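Translation initiation factor eif-2b-like protein (PDB 4ZEO) probably acts in translation initiation as the delta subunit of eIF2B, the decameric GDP-GTP exchange factor for eIF2. Local coordinates at residues 198-201 with 202-206; 238-241 with 242-246; 254-257 with 258-262. All coordinates share one frame; numbering follows the deposited sequence.

Contact 1 of 3, residues 198-201 with 202-206; sequences NSLS and RHFVP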
loop_
_atom_site.group_PDB
_atom_site.type_symbol
_atom_site.label_atom_id
_atom_site.label_comp_id
_atom_site.label_asym_id
_atom_site.label_seq_id
_atom_site.Cartn_x
_atom_site.Cartn_y
_atom_site.Cartn_z
ATOM N N ASN A 198 15.098 -32.141 -13.811
ATOM C CA ASN A 198 14.023 -31.538 -13.038
ATOM C C ASN A 198 13.319 -30.444 -13.843
ATOM O O ASN A 198 13.781 -30.059 -14.906
ATOM C CB ASN A 198 14.587 -31.006 -11.715
ATOM C CG ASN A 198 13.548 -30.970 -10.592
ATOM O OD1 ASN A 198 12.358 -30.748 -10.828
ATOM N ND2 ASN A 198 13.998 -31.231 -9.368
ATOM N N SER A 199 12.161 -29.999 -13.383
ATOM C CA SER A 199 11.458 -28.916 -14.047
ATOM C C SER A 199 11.202 -27.792 -13.058
ATOM O O SER A 199 11.100 -28.022 -11.856
ATOM C CB SER A 199 10.141 -29.390 -14.644
ATOM O OG SER A 199 9.200 -29.637 -13.620
ATOM N N LEU A 200 11.099 -26.574 -13.571
ATOM C CA LEU A 200 10.811 -25.427 -12.737
ATOM C C LEU A 200 9.474 -25.635 -12.032
ATOM O O LEU A 200 9.329 -25.297 -10.857
ATOM C CB LEU A 200 10.779 -24.154 -13.591
ATOM C CG LEU A 200 10.261 -22.812 -13.047
ATOM C CD1 LEU A 200 10.952 -21.668 -13.787
ATOM C CD2 LEU A 200 8.747 -22.661 -13.141
ATOM N N SER A 201 8.519 -26.227 -12.753
ATOM C CA SER A 201 7.156 -26.457 -12.253
ATOM C C SER A 201 7.142 -27.288 -10.981
ATOM O O SER A 201 6.196 -27.232 -10.218
ATOM C CB SER A 201 6.274 -27.134 -13.309
ATOM O OG SER A 201 6.738 -28.425 -13.630
ATOM N N ARG A 202 8.134 -28.149 -10.830
ATOM C CA ARG A 202 8.271 -29.005 -9.654
ATOM C C ARG A 202 9.314 -28.512 -8.618
ATOM O O ARG A 202 9.169 -28.774 -7.426
ATOM C CB ARG A 202 8.557 -30.443 -10.117
ATOM C CG ARG A 202 7.299 -31.093 -10.742
ATOM C CD ARG A 202 7.325 -32.632 -10.755
ATOM N NE ARG A 202 6.424 -33.174 -11.782
ATOM C CZ ARG A 202 6.223 -34.470 -12.018
ATOM N NH1 ARG A 202 6.840 -35.395 -11.290
ATOM N NH2 ARG A 202 5.386 -34.848 -12.978
ATOM N N HIS A 203 10.435 -27.970 -9.091
ATOM C CA HIS A 203 11.562 -27.538 -8.243
ATOM C C HIS A 203 11.482 -26.120 -7.636
ATOM O O HIS A 203 11.854 -25.891 -6.481
ATOM C CB HIS A 203 12.864 -27.659 -9.043
ATOM C CG HIS A 203 14.091 -27.300 -8.267
ATOM N ND1 HIS A 203 14.732 -26.082 -8.396
ATOM C CD2 HIS A 203 14.813 -28.009 -7.364
ATOM C CE1 HIS A 203 15.776 -26.051 -7.590
ATOM N NE2 HIS A 203 15.856 -27.215 -6.960
ATOM N N PHE A 204 11.047 -25.157 -8.437
ATOM C CA PHE A 204 11.214 -23.750 -8.099
ATOM C C PHE A 204 10.547 -23.298 -6.787
ATOM O O PHE A 204 11.190 -22.674 -5.939
ATOM C CB PHE A 204 10.730 -22.887 -9.276
ATOM C CG PHE A 204 10.851 -21.411 -9.031
ATOM C CD1 PHE A 204 12.093 -20.788 -9.049
ATOM C CD2 PHE A 204 9.721 -20.631 -8.813
ATOM C CE1 PHE A 204 12.213 -19.402 -8.799
ATOM C CE2 PHE A 204 9.830 -19.248 -8.577
ATOM C CZ PHE A 204 11.075 -18.637 -8.567
ATOM N N VAL A 205 9.278 -23.614 -6.603
ATOM C CA VAL A 205 8.578 -23.135 -5.420
ATOM C C VAL A 205 9.143 -23.720 -4.112
ATOM O O VAL A 205 9.534 -22.969 -3.220
ATOM C CB VAL A 205 7.054 -23.415 -5.541
ATOM C CG1 VAL A 205 6.319 -23.127 -4.235
ATOM C CG2 VAL A 205 6.467 -22.602 -6.704
ATOM N N PRO A 206 9.264 -25.048 -4.004
ATOM C CA PRO A 206 9.772 -25.461 -2.688
ATOM C C PRO A 206 11.284 -25.184 -2.422
ATOM O O PRO A 206 11.662 -24.946 -1.286
ATOM C CB PRO A 206 9.455 -26.958 -2.667
ATOM C CG PRO A 206 9.513 -27.363 -4.120
ATOM C CD PRO A 206 8.906 -26.209 -4.848
HETATM O O HOH W 1 8.035 -25.070 -8.452
#
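S199 holds R202 and H203 through its backbone carbonyl, at the start of helix 200-219. The oxygen S199 O takes two amides. H203 N lies 2.8 Å from S199 O, almost in line with the C=O bond. R202 N donates to the same S199 O from above the carbonyl plane, and that bond is more bent, at 140°. One residue on, F204 N donates to L200 O at 3.0 Å. L200 O also accepts a water, which in turn accepts from V205 N. The helix is kinked at P206, whose N makes no bond to the turn before.

Among the side chains, S199 OG and S201 OG share a hydrogen bond of 2.7 Å. N198 OD1 turns back to take its neighbour S199 N on a lone pair. This brings the N198 amide against H203, with N198 OD1 3.6 Å from H203 CB. The amide and the imidazole planes stand 69° apart. H203 ND1 finds its polar partner in Y192 OH.

The apolar part is L200 beside F204. Both carry CG opposite the backbone N (chi1 169° for L200), and the side chains run the same way. L200 CG meets F204 CB at 3.8 Å. V237 of helix 224-239 packs on both residues. The arrangement is a helix N-terminus with S199 at the N-cap, its first turn set against the next helix of the bundle.

Contact 2 of 3, residues 238-241 with 242-246; sequences NKFD and INTPE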
loop_
_atom_site.group_PDB
_atom_site.type_symbol
_atom_site.label_atom_id
_atom_site.label_comp_id
_atom_site.label_asym_id
_atom_site.label_seq_id
_atom_site.Cartn_x
_atom_site.Cartn_y
_atom_site.Cartn_z
ATOM N N ASN A 238 2.306 -22.830 -11.133
ATOM C CA ASN A 238 1.538 -24.055 -11.276
ATOM C C ASN A 238 0.899 -24.243 -12.660
ATOM O O ASN A 238 0.445 -25.334 -12.969
ATOM C CB ASN A 238 0.481 -24.145 -10.178
ATOM C CG ASN A 238 1.016 -24.799 -8.902
ATOM O OD1 ASN A 238 0.718 -25.961 -8.622
ATOM N ND2 ASN A 238 1.775 -24.045 -8.112
ATOM N N LYS A 239 0.756 -23.178 -13.453
ATOM C CA LYS A 239 0.193 -23.315 -14.814
ATOM C C LYS A 239 1.180 -24.002 -15.763
ATOM O O LYS A 239 0.787 -24.568 -16.781
ATOM C CB LYS A 239 -0.273 -21.952 -15.369
ATOM C CG LYS A 239 -1.632 -21.487 -14.763
ATOM C CD LYS A 239 -1.915 -19.977 -14.841
ATOM C CE LYS A 239 -1.849 -19.341 -13.418
ATOM N NZ LYS A 239 -2.424 -17.981 -13.119
ATOM N N PHE A 240 2.455 -23.963 -15.401
ATOM C CA PHE A 240 3.520 -24.661 -16.113
ATOM C C PHE A 240 3.534 -26.174 -15.861
ATOM O O PHE A 240 3.009 -26.652 -14.848
ATOM C CB PHE A 240 4.853 -24.048 -15.707
ATOM C CG PHE A 240 4.981 -22.611 -16.083
ATOM C CD1 PHE A 240 4.521 -22.169 -17.299
ATOM C CD2 PHE A 240 5.491 -21.689 -15.192
ATOM C CE1 PHE A 240 4.626 -20.847 -17.647
ATOM C CE2 PHE A 240 5.594 -20.359 -15.540
ATOM C CZ PHE A 240 5.152 -19.941 -16.763
ATOM N N ASP A 241 4.096 -26.922 -16.809
ATOM C CA ASP A 241 4.235 -28.375 -16.685
ATOM C C ASP A 241 5.701 -28.795 -16.823
ATOM O O ASP A 241 6.562 -27.971 -17.155
ATOM C CB ASP A 241 3.341 -29.112 -17.700
ATOM C CG ASP A 241 3.666 -28.773 -19.145
ATOM O OD1 ASP A 241 2.724 -28.501 -19.920
ATOM O OD2 ASP A 241 4.850 -28.786 -19.520
ATOM N N ILE A 242 5.976 -30.069 -16.548
ATOM C CA ILE A 242 7.326 -30.611 -16.673
ATOM C C ILE A 242 7.872 -30.446 -18.102
ATOM O O ILE A 242 9.074 -30.287 -18.300
ATOM C CB ILE A 242 7.377 -32.081 -16.234
ATOM C CG1 ILE A 242 8.773 -32.412 -15.727
ATOM C CG2 ILE A 242 6.968 -33.048 -17.360
ATOM C CD1 ILE A 242 8.768 -33.074 -14.376
ATOM N N ASN A 243 6.984 -30.504 -19.090
ATOM C CA ASN A 243 7.353 -30.326 -20.488
ATOM C C ASN A 243 7.640 -28.880 -20.874
ATOM O O ASN A 243 8.208 -28.633 -21.928
ATOM C CB ASN A 243 6.272 -30.890 -21.404
ATOM C CG ASN A 243 6.229 -32.401 -21.383
ATOM O OD1 ASN A 243 5.915 -33.016 -20.371
ATOM N ND2 ASN A 243 6.556 -33.007 -22.512
ATOM N N THR A 244 7.182 -27.919 -20.071
ATOM C CA THR A 244 7.473 -26.512 -20.347
ATOM C C THR A 244 8.975 -26.257 -20.359
ATOM O O THR A 244 9.674 -26.705 -19.460
ATOM C CB THR A 244 6.842 -25.560 -19.303
ATOM O OG1 THR A 244 5.438 -25.816 -19.184
ATOM C CG2 THR A 244 7.049 -24.111 -19.722
ATOM N N PRO A 245 9.481 -25.582 -21.407
ATOM C CA PRO A 245 10.897 -25.202 -21.439
ATOM C C PRO A 245 11.202 -24.043 -20.487
ATOM O O PRO A 245 10.369 -23.154 -20.314
ATOM C CB PRO A 245 11.114 -24.812 -22.898
ATOM C CG PRO A 245 9.771 -24.391 -23.369
ATOM C CD PRO A 245 8.813 -25.318 -22.691
ATOM N N GLU A 246 12.398 -24.059 -19.902
ATOM C CA GLU A 246 12.767 -23.135 -18.841
ATOM C C GLU A 246 12.848 -21.672 -19.268
ATOM O O GLU A 246 12.244 -20.809 -18.643
ATOM C CB GLU A 246 14.111 -23.560 -18.244
ATOM C CG GLU A 246 14.802 -22.477 -17.442
ATOM C CD GLU A 246 16.223 -22.845 -17.052
ATOM O OE1 GLU A 246 16.405 -23.810 -16.286
ATOM O OE2 GLU A 246 17.164 -22.165 -17.515
#
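T244 turns its side chain back toward D241 and F240, and its hydroxyl takes the D241 backbone amide. D241 N lies 2.9 Å from T244 OG1, and the bond is nearly straight at 168°. In return, T244 N donates to D241 O at 3.0 Å, from well above the carbonyl plane. This second bond closes a type I beta turn from D241 to T244.

The D241 carboxylate bends over the same turn. Its CG sits between the backbone N and the carbonyl carbon (chi1 60°), which swings OD2 over the turn amides. OD2 makes a weak, bent bond to T244 N. N243 N lies 2.8 Å from D241 OD2, and N243 CB 3.2 Å from it.

The two branches of T244 go different ways. OG1 serves the turn, while the methyl CG2 slants across to the F240 ring, 4.0 Å from F240 CD1. With an alanine here, D241 N would probably lose its hydroxyl acceptor and a gap would open beside the phenyl ring.

The turn lies at the surface, in the link from helix 224-239 to helix 246-277. P245 holds the N-cap position of the second helix. F240 and T244 both pack on A249 of helix 246-277, and F240 also reaches L253 there and L200 of helix 200-219. I242 lies against R202 of helix 200-219.

Contact 3 of 3, residues 254-257 with 258-262; sequences LEWI and DFLIN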
loop_
_atom_site.group_PDB
_atom_site.type_symbol
_atom_site.label_atom_id
_atom_site.label_comp_id
_atom_site.label_asym_id
_atom_site.label_seq_id
_atom_site.Cartn_x
_atom_site.Cartn_y
_atom_site.Cartn_z
ATOM N N LEU A 254 8.638 -13.346 -15.753
ATOM C CA LEU A 254 9.176 -11.995 -15.770
ATOM C C LEU A 254 8.152 -10.999 -16.321
ATOM O O LEU A 254 8.012 -9.888 -15.809
ATOM C CB LEU A 254 10.471 -11.948 -16.574
ATOM C CG LEU A 254 11.655 -12.655 -15.892
ATOM C CD1 LEU A 254 12.974 -12.323 -16.572
ATOM C CD2 LEU A 254 11.728 -12.276 -14.420
ATOM N N GLU A 255 7.401 -11.405 -17.337
ATOM C CA GLU A 255 6.421 -10.493 -17.897
ATOM C C GLU A 255 5.183 -10.437 -17.015
ATOM O O GLU A 255 4.492 -9.431 -16.958
ATOM C CB GLU A 255 6.059 -10.918 -19.316
ATOM C CG GLU A 255 7.271 -10.834 -20.224
ATOM C CD GLU A 255 7.099 -11.540 -21.557
ATOM O OE1 GLU A 255 5.954 -11.901 -21.908
ATOM O OE2 GLU A 255 8.118 -11.719 -22.262
ATOM N N TRP A 256 4.950 -11.507 -16.271
ATOM C CA TRP A 256 3.879 -11.528 -15.309
ATOM C C TRP A 256 4.157 -10.607 -14.098
ATOM O O TRP A 256 3.265 -9.949 -13.585
ATOM C CB TRP A 256 3.637 -12.962 -14.873
ATOM C CG TRP A 256 2.563 -13.050 -13.904
ATOM C CD1 TRP A 256 1.240 -13.224 -14.160
ATOM C CD2 TRP A 256 2.694 -12.899 -12.491
ATOM N NE1 TRP A 256 0.536 -13.215 -12.979
ATOM C CE2 TRP A 256 1.407 -13.014 -11.937
ATOM C CE3 TRP A 256 3.779 -12.682 -11.637
ATOM C CZ2 TRP A 256 1.163 -12.936 -10.563
ATOM C CZ3 TRP A 256 3.545 -12.595 -10.249
ATOM C CH2 TRP A 256 2.242 -12.721 -9.735
ATOM N N ILE A 257 5.390 -10.597 -13.621
ATOM C CA ILE A 257 5.788 -9.695 -12.543
ATOM C C ILE A 257 5.687 -8.231 -12.968
ATOM O O ILE A 257 5.224 -7.383 -12.210
ATOM C CB ILE A 257 7.219 -10.025 -12.069
ATOM C CG1 ILE A 257 7.156 -11.315 -11.254
ATOM C CG2 ILE A 257 7.820 -8.895 -11.246
ATOM C CD1 ILE A 257 8.429 -11.704 -10.600
ATOM N N ASP A 258 6.143 -7.953 -14.182
ATOM C CA ASP A 258 6.125 -6.612 -14.729
ATOM C C ASP A 258 4.695 -6.136 -14.903
ATOM O O ASP A 258 4.368 -4.983 -14.667
ATOM C CB ASP A 258 6.875 -6.573 -16.062
ATOM C CG ASP A 258 8.370 -6.740 -15.887
ATOM O OD1 ASP A 258 8.849 -6.735 -14.736
ATOM O OD2 ASP A 258 9.076 -6.877 -16.907
ATOM N N PHE A 259 3.851 -7.051 -15.336
ATOM C CA PHE A 259 2.451 -6.776 -15.492
ATOM C C PHE A 259 1.815 -6.487 -14.113
ATOM O O PHE A 259 1.036 -5.549 -13.953
ATOM C CB PHE A 259 1.779 -7.965 -16.173
ATOM C CG PHE A 259 0.326 -7.778 -16.409
ATOM C CD1 PHE A 259 -0.131 -7.207 -17.576
ATOM C CD2 PHE A 259 -0.591 -8.126 -15.422
ATOM C CE1 PHE A 259 -1.480 -7.031 -17.782
ATOM C CE2 PHE A 259 -1.934 -7.935 -15.615
ATOM C CZ PHE A 259 -2.382 -7.395 -16.800
ATOM N N LEU A 260 2.169 -7.272 -13.114
ATOM C CA LEU A 260 1.596 -7.086 -11.794
ATOM C C LEU A 260 2.019 -5.745 -11.170
ATOM O O LEU A 260 1.186 -5.015 -10.646
ATOM C CB LEU A 260 1.988 -8.239 -10.875
ATOM C CG LEU A 260 1.176 -8.295 -9.582
ATOM C CD1 LEU A 260 -0.214 -8.792 -9.862
ATOM C CD2 LEU A 260 1.831 -9.166 -8.547
ATOM N N ILE A 261 3.302 -5.406 -11.274
ATOM C CA ILE A 261 3.804 -4.148 -10.742
ATOM C C ILE A 261 3.096 -2.982 -11.405
ATOM O O ILE A 261 2.646 -2.039 -10.748
ATOM C CB ILE A 261 5.327 -4.019 -10.949
ATOM C CG1 ILE A 261 6.057 -5.010 -10.031
ATOM C CG2 ILE A 261 5.799 -2.605 -10.698
ATOM C CD1 ILE A 261 7.580 -4.945 -10.140
ATOM N N ASN A 262 2.948 -3.064 -12.711
ATOM C CA ASN A 262 2.290 -1.985 -13.402
ATOM C C ASN A 262 0.818 -1.832 -13.039
ATOM O O ASN A 262 0.344 -0.740 -12.767
ATOM C CB ASN A 262 2.405 -2.141 -14.903
ATOM C CG ASN A 262 1.649 -1.081 -15.600
ATOM O OD1 ASN A 262 1.882 0.099 -15.353
ATOM N ND2 ASN A 262 0.706 -1.466 -16.441
#
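The W256 indole meets L260 through its six-membered ring. W256 CH2 lies 3.8 Å from L260 CD2, and the methyl comes in obliquely. The two side chains run side by side in the same direction, one turn apart. With CG opposite the backbone N (chi1 -180°), W256 brings its six-membered ring along the helix to L260. Beyond the pair, L232, L233 and K236 of helix 224-239 also touch the indole. The other flat ring, F259, leads away from the preceding turn, and its CB lies 3.2 Å from E255 O. The D258 carboxylate folds back beside L254 O, 3.4 Å from D258 OD1, where both atoms are acceptors. Its polar partner lies elsewhere: D258 OD1 forms a salt bridge with R186 NE of helix 174-191.

A second apolar pair joins I257 to I261. The side chains slant across each other, and I257 CG2 is 4.1 Å from I261 CD1.

Four regular backbone bonds hold the turns together. D258 N, F259 N, L260 N and I261 N donate to the carbonyls of L254, E255, W256 and I257. The bond from I261 N to I257 O measures 2.9 Å and is the straightest, at 167°.

The segment belongs to the long helix 246-277, which packs against two helices. W256 and L260 turn to helix 224-239, where L260 meets A229. Helix 174-191 receives L254 and I257 at R186, E190 and I189, and L260 also touches L182 there.

How the contacts relate
All three contacts are local and lie in the helical part of the chain. Contacts 1 and 2 touch, with centres 9 Å apart: S199 CB packs on I242 CG1, and R202 NE on I242 CD1. Contact 3 touches neither; its centre is about 20 Å from that of contact 1. Contact 2 is a surface turn, while contacts 1 and 3 are partly buried. Contact 2 leads into helix 246-277, and contact 3 lies along that same helix. Chemistry follows place. The helix start and the turn use side-chain oxygens on backbone amides or on each other. The helix middle relies on regular backbone bonds and apolar pairs.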